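Polyketide synthase/nonribosomal peptide synthetase hybrid RzxB (Pseudomonas fluorescens, PDB 5IL6) probably dehydrates beta-hydroxyacyl intermediates through this double-hotdog dehydratase domain of a trans-AT assembly line linked to rhizoxin. Local coordinates at residues E98-L103 with Y116-A121; A140-S145 with Q248-R253. One frame throughout, in Å; residues are numbered along the deposited sequence.

Interaction 1: residues E98-L103 with Y116-A121; sequences ELFLEL and YAYDQA
Phe100 CB sits over one face of the Tyr116 ring, 3.4 Å above its plane and offset toward the rim, where it makes a CH-pi contact next to CE1 and CZ. This pair joins the two strands of a beta hairpin, 98-105 and 110-118, in the N-terminal part of the double-hotdog fold. The Phe100 and Tyr116 rings are nearly parallel, with planes at 10°, but are slid so far apart that they barely overlap. At the edge of the Phe100 ring, in its plane, lie Tyr116 O and a water, while Glu102 CG meets the edge of the Tyr116 ring. Tyr116 CG lies between the backbone N and the carbonyl carbon (chi1 58°). Its hydroxyl donates to Glu102 OE2 in a very short bond of 2.5 Å, the carboxylate and ring planes being 76° apart. A phenylalanine at Tyr116 would remove the hydroxyl and is likely to leave the Glu102 carboxylate without this donor and freer to turn. On the backbone, Phe100 and Tyr116 form an antiparallel hydrogen-bonded pair, N to O in both directions. Leu99 CD1 packs on Ala117 CB (3.9 Å), and both residues touch Phe89. Beyond the paired residues the water lies between the strands, accepting from Tyr118 N and placed 2.7 Å from Glu98 O, to which it can donate.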
ATOM      1  N   GLU A  98       9.395  14.748   8.803  1.00 22.29           N
ATOM      2  CA  GLU A  98       8.064  14.919   9.375  1.00 20.22           C
ATOM      3  C   GLU A  98       7.007  14.786   8.286  1.00 20.05           C
ATOM      4  O   GLU A  98       7.045  15.504   7.280  1.00 20.71           O
ATOM      5  CB  GLU A  98       7.954  16.278  10.065  1.00 24.40           C
ATOM      6  CG  GLU A  98       8.852  16.420  11.283  1.00 26.86           C
ATOM      7  CD  GLU A  98       8.726  17.779  11.951  1.00 33.94           C
ATOM      8  OE1 GLU A  98       8.415  18.765  11.253  1.00 37.44           O
ATOM      9  OE2 GLU A  98       8.946  17.862  13.177  1.00 43.50           O
ATOM     10  N   LEU A  99       6.060  13.875   8.501  1.00 19.66           N
ATOM     11  CA  LEU A  99       4.948  13.641   7.591  1.00 18.92           C
ATOM     12  C   LEU A  99       3.650  13.815   8.366  1.00 20.37           C
ATOM     13  O   LEU A  99       3.414  13.110   9.353  1.00 22.69           O
ATOM     14  CB  LEU A  99       5.035  12.241   6.976  1.00 20.98           C
ATOM     15  CG  LEU A  99       4.202  11.938   5.729  1.00 20.50           C
ATOM     16  CD1 LEU A  99       4.504  12.909   4.604  1.00 16.20           C
ATOM     17  CD2 LEU A  99       4.480  10.523   5.272  1.00 24.81           C
ATOM     18  N   PHE A 100       2.814  14.744   7.918  1.00 17.81           N
ATOM     19  CA  PHE A 100       1.562  15.073   8.581  1.00 17.88           C
ATOM     20  C   PHE A 100       0.388  14.398   7.885  1.00 23.41           C
ATOM     21  O   PHE A 100       0.396  14.203   6.670  1.00 23.88           O
ATOM     22  CB  PHE A 100       1.343  16.585   8.589  1.00 18.76           C
ATOM     23  CG  PHE A 100       2.376  17.341   9.370  1.00 23.35           C
ATOM     24  CD1 PHE A 100       3.578  17.701   8.785  1.00 21.99           C
ATOM     25  CD2 PHE A 100       2.144  17.697  10.686  1.00 25.99           C
ATOM     26  CE1 PHE A 100       4.532  18.397   9.499  1.00 25.09           C
ATOM     27  CE2 PHE A 100       3.094  18.396  11.405  1.00 26.51           C
ATOM     28  CZ  PHE A 100       4.289  18.745  10.810  1.00 28.75           C
ATOM     29  N   LEU A 101      -0.626  14.042   8.672  1.00 21.67           N
ATOM     30  CA  LEU A 101      -1.884  13.515   8.150  1.00 21.77           C
ATOM     31  C   LEU A 101      -3.025  14.321   8.748  1.00 22.56           C
ATOM     32  O   LEU A 101      -3.166  14.384   9.973  1.00 21.30           O
ATOM     33  CB  LEU A 101      -2.052  12.028   8.477  1.00 19.19           C
ATOM     34  CG  LEU A 101      -3.277  11.327   7.867  1.00 19.10           C
ATOM     35  CD1 LEU A 101      -2.986   9.848   7.674  1.00 22.65           C
ATOM     36  CD2 LEU A 101      -4.535  11.494   8.719  1.00 18.72           C
ATOM     37  N   GLU A 102      -3.831  14.937   7.886  1.00 21.88           N
ATOM     38  CA  GLU A 102      -4.994  15.707   8.307  1.00 24.29           C
ATOM     39  C   GLU A 102      -6.260  14.914   8.027  1.00 23.27           C
ATOM     40  O   GLU A 102      -6.425  14.366   6.932  1.00 22.81           O
ATOM     41  CB  GLU A 102      -5.052  17.056   7.592  1.00 27.36           C
ATOM     42  CG  GLU A 102      -4.238  18.144   8.266  1.00 34.26           C
ATOM     43  CD  GLU A 102      -4.247  19.451   7.489  1.00 40.47           C
ATOM     44  OE1 GLU A 102      -5.095  19.607   6.586  1.00 41.43           O
ATOM     45  OE2 GLU A 102      -3.406  20.324   7.784  1.00 40.87           O
ATOM     46  N   LEU A 103      -7.148  14.858   9.018  1.00 22.33           N
ATOM     47  CA  LEU A 103      -8.387  14.095   8.933  1.00 25.09           C
ATOM     48  C   LEU A 103      -9.553  15.020   9.245  1.00 25.52           C
ATOM     49  O   LEU A 103      -9.589  15.637  10.314  1.00 21.20           O
ATOM     50  CB  LEU A 103      -8.361  12.914   9.906  1.00 31.78           C
ATOM     51  CG  LEU A 103      -9.308  11.738   9.656  1.00 42.66           C
ATOM     52  CD1 LEU A 103      -8.928  10.595  10.583  1.00 50.32           C
ATOM     53  CD2 LEU A 103     -10.766  12.117   9.856  1.00 45.39           C
ATOM     54  N   TYR A 116       0.882  15.208   3.915  1.00 19.71           N
ATOM     55  CA  TYR A 116       1.729  16.244   3.344  1.00 23.22           C
ATOM     56  C   TYR A 116       2.962  16.463   4.210  1.00 21.79           C
ATOM     57  O   TYR A 116       3.046  16.001   5.350  1.00 23.25           O
ATOM     58  CB  TYR A 116       0.952  17.552   3.184  1.00 33.48           C
ATOM     59  CG  TYR A 116       0.389  18.056   4.486  1.00 34.59           C
ATOM     60  CD1 TYR A 116       1.152  18.853   5.324  1.00 41.47           C
ATOM     61  CD2 TYR A 116      -0.897  17.725   4.884  1.00 41.48           C
ATOM     62  CE1 TYR A 116       0.651  19.316   6.521  1.00 51.92           C
ATOM     63  CE2 TYR A 116      -1.411  18.182   6.083  1.00 52.11           C
ATOM     64  CZ  TYR A 116      -0.629  18.977   6.897  1.00 54.78           C
ATOM     65  OH  TYR A 116      -1.112  19.447   8.093  1.00 57.62           O
ATOM     66  N   ALA A 117       3.916  17.197   3.641  1.00 20.77           N
ATOM     67  CA  ALA A 117       5.173  17.534   4.293  1.00 24.35           C
ATOM     68  C   ALA A 117       5.669  18.843   3.699  1.00 27.11           C
ATOM     69  O   ALA A 117       5.188  19.290   2.655  1.00 27.50           O
ATOM     70  CB  ALA A 117       6.223  16.431   4.111  1.00 28.09           C
ATOM     71  N   TYR A 118       6.625  19.471   4.380  1.00 27.37           N
ATOM     72  CA  TYR A 118       7.128  20.770   3.956  1.00 32.84           C
ATOM     73  C   TYR A 118       8.479  20.617   3.263  1.00 35.22           C
ATOM     74  O   TYR A 118       9.310  19.804   3.672  1.00 31.00           O
ATOM     75  CB  TYR A 118       7.255  21.702   5.159  1.00 48.13           C
ATOM     76  CG  TYR A 118       5.911  22.134   5.692  1.00 74.57           C
ATOM     77  CD1 TYR A 118       5.203  23.170   5.099  1.00 89.79           C
ATOM     78  CD2 TYR A 118       5.338  21.485   6.776  1.00 87.30           C
ATOM     79  CE1 TYR A 118       3.967  23.555   5.580  1.00100.92           C
ATOM     80  CE2 TYR A 118       4.107  21.862   7.265  1.00 98.28           C
ATOM     81  CZ  TYR A 118       3.424  22.897   6.664  1.00105.02           C
ATOM     82  OH  TYR A 118       2.195  23.275   7.150  1.00109.87           O
ATOM     83  N   ASP A 119       8.688  21.404   2.207  1.00 46.57           N
ATOM     84  CA  ASP A 119       9.920  21.360   1.434  1.00 57.46           C
ATOM     85  C   ASP A 119      10.902  22.414   1.954  1.00 63.23           C
ATOM     86  O   ASP A 119      10.618  23.149   2.903  1.00 57.55           O
ATOM     87  CB  ASP A 119       9.622  21.525  -0.057  1.00 63.91           C
ATOM     88  CG  ASP A 119       9.259  22.946  -0.435  1.00 71.21           C
ATOM     89  OD1 ASP A 119       8.921  23.743   0.463  1.00 73.85           O
ATOM     90  OD2 ASP A 119       9.305  23.262  -1.642  1.00 74.73           O
ATOM     91  N   GLN A 120      12.077  22.491   1.319  1.00 74.91           N
ATOM     92  CA  GLN A 120      13.051  23.522   1.673  1.00 82.79           C
ATOM     93  C   GLN A 120      12.462  24.926   1.598  1.00 74.20           C
ATOM     94  O   GLN A 120      12.864  25.807   2.367  1.00 68.60           O
ATOM     95  CB  GLN A 120      14.282  23.443   0.759  1.00 96.63           C
ATOM     96  CG  GLN A 120      15.322  22.393   1.144  1.00103.79           C
ATOM     97  CD  GLN A 120      15.019  21.009   0.588  1.00100.48           C
ATOM     98  OE1 GLN A 120      13.958  20.777   0.006  1.00 98.82           O
ATOM     99  NE2 GLN A 120      15.937  20.073   0.806  1.00 96.02           N
ATOM    100  N   ALA A 121      11.519  25.157   0.689  1.00 72.11           N
ATOM    101  CA  ALA A 121      10.942  26.482   0.497  1.00 73.31           C
ATOM    102  C   ALA A 121       9.902  26.863   1.542  1.00 77.00           C
ATOM    103  O   ALA A 121       9.311  27.942   1.426  1.00 74.80           O
ATOM    104  CB  ALA A 121      10.299  26.567  -0.885  1.00 71.47           C
TER
HETATM  105  O   HOH W   1       7.467  18.195   6.938  1.00 23.81           O

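Interaction 2: residues A140-S145 with Q248-R253; sequences AWLDFS and QVQIRR
Gln250 reaches the 140-145 loop as a fully extended side chain: CG is anti to the backbone N (chi1 -172°) and CD continues the line, carrying the amide out from the strand to the backbone at Asp143. From the loop, Leu142 also has CG anti to its backbone N. Asp143 N donates to Gln250 OE1 over 3.2 Å with a fairly straight N-H direction (163°), yet the donor stands above the carbonyl plane of the amide, 41° out of it. The same oxygen lies 3.4 Å from Trp141 O, a pair of acceptors with no bond between them. On the other branch of the amide, Gln250 NE2 comes within 3.5 Å of Asp143 CB and is itself hydrogen-bonded to Gln184 OE1 on the adjacent strand 184-190. The amide is thus held by Asp143 N at one branch and Gln184 at the other, which probably restricts its rotation. The two methyls of Leu142 meet different glutamines of the strand: CD1 rests 3.8 Å from Gln250 OE1, while CD2 touches the amide of Gln248 with 3.7 Å to NE2, the Leu142 and Gln248 side chains crossing at about a right angle. That NE2 is in turn bonded to Asp269 O. Leu142 and Phe144 both pack on Leu186, so the loop also has an apolar footing on strand 184-190. This is surface packing of an irregular linker, running from strand 124-135 to strand 150-152, across a strand of the second hotdog unit.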
ATOM      1  N   ALA A 140     -14.345 -10.983  -1.206  1.00 74.95           N
ATOM      2  CA  ALA A 140     -13.970 -11.546  -2.489  1.00 76.72           C
ATOM      3  C   ALA A 140     -13.690 -13.029  -2.276  1.00 89.39           C
ATOM      4  O   ALA A 140     -13.419 -13.475  -1.159  1.00 93.97           O
ATOM      5  CB  ALA A 140     -12.732 -10.856  -3.067  1.00 65.89           C
ATOM      6  N   TRP A 141     -13.778 -13.804  -3.349  1.00 95.16           N
ATOM      7  CA  TRP A 141     -13.617 -15.247  -3.257  1.00100.19           C
ATOM      8  C   TRP A 141     -12.358 -15.648  -3.994  1.00 87.59           C
ATOM      9  O   TRP A 141     -12.122 -15.197  -5.120  1.00 86.95           O
ATOM     10  CB  TRP A 141     -14.826 -15.983  -3.825  1.00116.53           C
ATOM     11  CG  TRP A 141     -16.072 -15.585  -3.145  1.00125.78           C
ATOM     12  CD1 TRP A 141     -16.360 -15.727  -1.821  1.00129.16           C
ATOM     13  CD2 TRP A 141     -17.211 -14.965  -3.744  1.00129.22           C
ATOM     14  NE1 TRP A 141     -17.613 -15.233  -1.556  1.00132.29           N
ATOM     15  CE2 TRP A 141     -18.157 -14.760  -2.721  1.00132.15           C
ATOM     16  CE3 TRP A 141     -17.524 -14.565  -5.045  1.00129.04           C
ATOM     17  CZ2 TRP A 141     -19.397 -14.173  -2.961  1.00133.16           C
ATOM     18  CZ3 TRP A 141     -18.753 -13.984  -5.283  1.00131.06           C
ATOM     19  CH2 TRP A 141     -19.676 -13.792  -4.245  1.00132.80           C
ATOM     20  N   LEU A 142     -11.534 -16.461  -3.347  1.00 75.53           N
ATOM     21  CA  LEU A 142     -10.350 -16.949  -4.025  1.00 63.52           C
ATOM     22  C   LEU A 142     -10.860 -17.785  -5.188  1.00 63.95           C
ATOM     23  O   LEU A 142     -11.455 -18.849  -4.989  1.00 61.35           O
ATOM     24  CB  LEU A 142      -9.472 -17.735  -3.053  1.00 58.04           C
ATOM     25  CG  LEU A 142      -8.092 -18.207  -3.509  1.00 55.68           C
ATOM     26  CD1 LEU A 142      -7.323 -17.067  -4.160  1.00 54.54           C
ATOM     27  CD2 LEU A 142      -7.316 -18.729  -2.306  1.00 56.58           C
ATOM     28  N   ASP A 143     -10.597 -17.321  -6.406  1.00 70.60           N
ATOM     29  CA  ASP A 143     -11.176 -17.879  -7.621  1.00 79.35           C
ATOM     30  C   ASP A 143     -10.138 -18.546  -8.499  1.00 69.70           C
ATOM     31  O   ASP A 143     -10.450 -18.907  -9.640  1.00 70.69           O
ATOM     32  CB  ASP A 143     -11.831 -16.769  -8.448  1.00 94.60           C
ATOM     33  CG  ASP A 143     -13.321 -16.643  -8.219  1.00112.96           C
ATOM     34  OD1 ASP A 143     -13.770 -16.790  -7.064  1.00119.67           O
ATOM     35  OD2 ASP A 143     -14.043 -16.377  -9.207  1.00120.47           O
ATOM     36  N   PHE A 144      -8.935 -18.783  -7.985  1.00 61.33           N
ATOM     37  CA  PHE A 144      -7.809 -19.084  -8.854  1.00 53.79           C
ATOM     38  C   PHE A 144      -7.680 -20.593  -9.056  1.00 58.34           C
ATOM     39  O   PHE A 144      -7.596 -21.363  -8.092  1.00 74.17           O
ATOM     40  CB  PHE A 144      -6.532 -18.497  -8.262  1.00 50.98           C
ATOM     41  CG  PHE A 144      -5.399 -18.477  -9.231  1.00 51.78           C
ATOM     42  CD1 PHE A 144      -5.366 -17.511 -10.212  1.00 50.12           C
ATOM     43  CD2 PHE A 144      -4.406 -19.428  -9.195  1.00 49.28           C
ATOM     44  CE1 PHE A 144      -4.349 -17.477 -11.127  1.00 49.48           C
ATOM     45  CE2 PHE A 144      -3.378 -19.406 -10.107  1.00 50.12           C
ATOM     46  CZ  PHE A 144      -3.348 -18.428 -11.080  1.00 51.10           C
ATOM     47  N   SER A 145      -7.799 -21.023 -10.297  1.00 62.76           N
ATOM     48  CA  SER A 145      -7.527 -22.393 -10.688  1.00 83.13           C
ATOM     49  C   SER A 145      -6.160 -22.382 -11.360  1.00 81.86           C
ATOM     50  O   SER A 145      -5.948 -21.631 -12.318  1.00 62.00           O
ATOM     51  CB  SER A 145      -8.600 -22.933 -11.645  1.00 91.94           C
ATOM     52  OG  SER A 145      -8.407 -24.319 -11.856  1.00 94.47           O
ATOM     53  N   GLN A 248      -2.063 -14.950   0.769  1.00 31.45           N
ATOM     54  CA  GLN A 248      -2.242 -15.207  -0.652  1.00 28.18           C
ATOM     55  C   GLN A 248      -2.836 -13.962  -1.294  1.00 28.38           C
ATOM     56  O   GLN A 248      -3.699 -13.306  -0.703  1.00 34.30           O
ATOM     57  CB  GLN A 248      -3.177 -16.394  -0.905  1.00 30.66           C
ATOM     58  CG  GLN A 248      -2.675 -17.734  -0.422  1.00 36.27           C
ATOM     59  CD  GLN A 248      -3.666 -18.840  -0.713  1.00 39.89           C
ATOM     60  OE1 GLN A 248      -3.578 -19.509  -1.741  1.00 47.06           O
ATOM     61  NE2 GLN A 248      -4.626 -19.031   0.186  1.00 39.35           N
ATOM     62  N   VAL A 249      -2.379 -13.641  -2.500  1.00 27.20           N
ATOM     63  CA  VAL A 249      -2.836 -12.452  -3.210  1.00 24.01           C
ATOM     64  C   VAL A 249      -3.290 -12.870  -4.600  1.00 25.28           C
ATOM     65  O   VAL A 249      -2.481 -13.350  -5.403  1.00 27.92           O
ATOM     66  CB  VAL A 249      -1.740 -11.376  -3.301  1.00 26.41           C
ATOM     67  CG1 VAL A 249      -2.282 -10.128  -3.976  1.00 24.03           C
ATOM     68  CG2 VAL A 249      -1.202 -11.047  -1.914  1.00 28.29           C
ATOM     69  N   GLN A 250      -4.576 -12.682  -4.882  1.00 29.20           N
ATOM     70  CA  GLN A 250      -5.114 -12.887  -6.218  1.00 32.43           C
ATOM     71  C   GLN A 250      -5.116 -11.556  -6.955  1.00 27.50           C
ATOM     72  O   GLN A 250      -5.624 -10.556  -6.437  1.00 24.08           O
ATOM     73  CB  GLN A 250      -6.532 -13.457  -6.162  1.00 47.10           C
ATOM     74  CG  GLN A 250      -7.056 -13.874  -7.524  1.00 73.52           C
ATOM     75  CD  GLN A 250      -8.473 -14.395  -7.480  1.00 87.39           C
ATOM     76  OE1 GLN A 250      -9.077 -14.514  -6.414  1.00 85.18           O
ATOM     77  NE2 GLN A 250      -9.020 -14.699  -8.651  1.00 94.33           N
ATOM     78  N   ILE A 251      -4.557 -11.548  -8.162  1.00 30.31           N
ATOM     79  CA  ILE A 251      -4.362 -10.328  -8.936  1.00 26.17           C
ATOM     80  C   ILE A 251      -5.028 -10.514 -10.290  1.00 26.01           C
ATOM     81  O   ILE A 251      -4.848 -11.551 -10.938  1.00 26.87           O
ATOM     82  CB  ILE A 251      -2.867  -9.999  -9.105  1.00 28.66           C
ATOM     83  CG1 ILE A 251      -2.191  -9.871  -7.736  1.00 32.62           C
ATOM     84  CG2 ILE A 251      -2.693  -8.713  -9.910  1.00 27.03           C
ATOM     85  CD1 ILE A 251      -0.683  -9.773  -7.800  1.00 36.80           C
ATOM     86  N   ARG A 252      -5.798  -9.510 -10.714  1.00 29.33           N
ATOM     87  CA  ARG A 252      -6.472  -9.527 -12.007  1.00 37.88           C
ATOM     88  C   ARG A 252      -6.170  -8.229 -12.737  1.00 32.98           C
ATOM     89  O   ARG A 252      -6.417  -7.143 -12.205  1.00 28.86           O
ATOM     90  CB  ARG A 252      -7.986  -9.706 -11.849  1.00 54.47           C
ATOM     91  CG  ARG A 252      -8.781  -9.475 -13.133  1.00 76.33           C
ATOM     92  CD  ARG A 252      -8.265 -10.339 -14.276  1.00 95.71           C
ATOM     93  NE  ARG A 252      -9.135 -10.305 -15.448  1.00111.11           N
ATOM     94  CZ  ARG A 252     -10.285 -10.965 -15.540  1.00124.89           C
ATOM     95  NH1 ARG A 252     -10.718 -11.702 -14.524  1.00130.11           N
ATOM     96  NH2 ARG A 252     -11.008 -10.885 -16.648  1.00130.79           N
ATOM     97  N   ARG A 253      -5.635  -8.344 -13.948  1.00 32.72           N
ATOM     98  CA  ARG A 253      -5.474  -7.184 -14.811  1.00 35.61           C
ATOM     99  C   ARG A 253      -6.838  -6.597 -15.150  1.00 32.43           C
ATOM    100  O   ARG A 253      -7.795  -7.328 -15.426  1.00 30.56           O
ATOM    101  CB  ARG A 253      -4.730  -7.582 -16.084  1.00 39.49           C
ATOM    102  CG  ARG A 253      -4.462  -6.445 -17.058  1.00 40.54           C
ATOM    103  CD  ARG A 253      -3.099  -5.823 -16.835  1.00 37.76           C
ATOM    104  NE  ARG A 253      -2.792  -4.830 -17.864  1.00 40.10           N
ATOM    105  CZ  ARG A 253      -1.958  -5.022 -18.884  1.00 45.36           C
ATOM    106  NH1 ARG A 253      -1.322  -6.177 -19.035  1.00 47.55           N
ATOM    107  NH2 ARG A 253      -1.756  -4.045 -19.761  1.00 47.63           N
TER

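Interactions 1 and 2 lie on opposite sides of the chain's centre, with nearest atoms about 23 Å apart, and share no residue. Interaction 1 is local and partly buried: it pairs two neighbouring strands of one hairpin through backbone bonds, a CH-pi contact between near-parallel, scarcely overlapping rings, and a tyrosine-carboxylate bond. Interaction 2 is a surface contact between parts more than 100 residues apart, and rests on a single hydrogen bond from a loop amide to a side-chain oxygen, with methyls against amide groups. The difference follows their places: strand-to-strand pairing within a sheet in residues 98-103 and 116-121, and an irregular loop lying over a strand in residues 140-145 and 248-253.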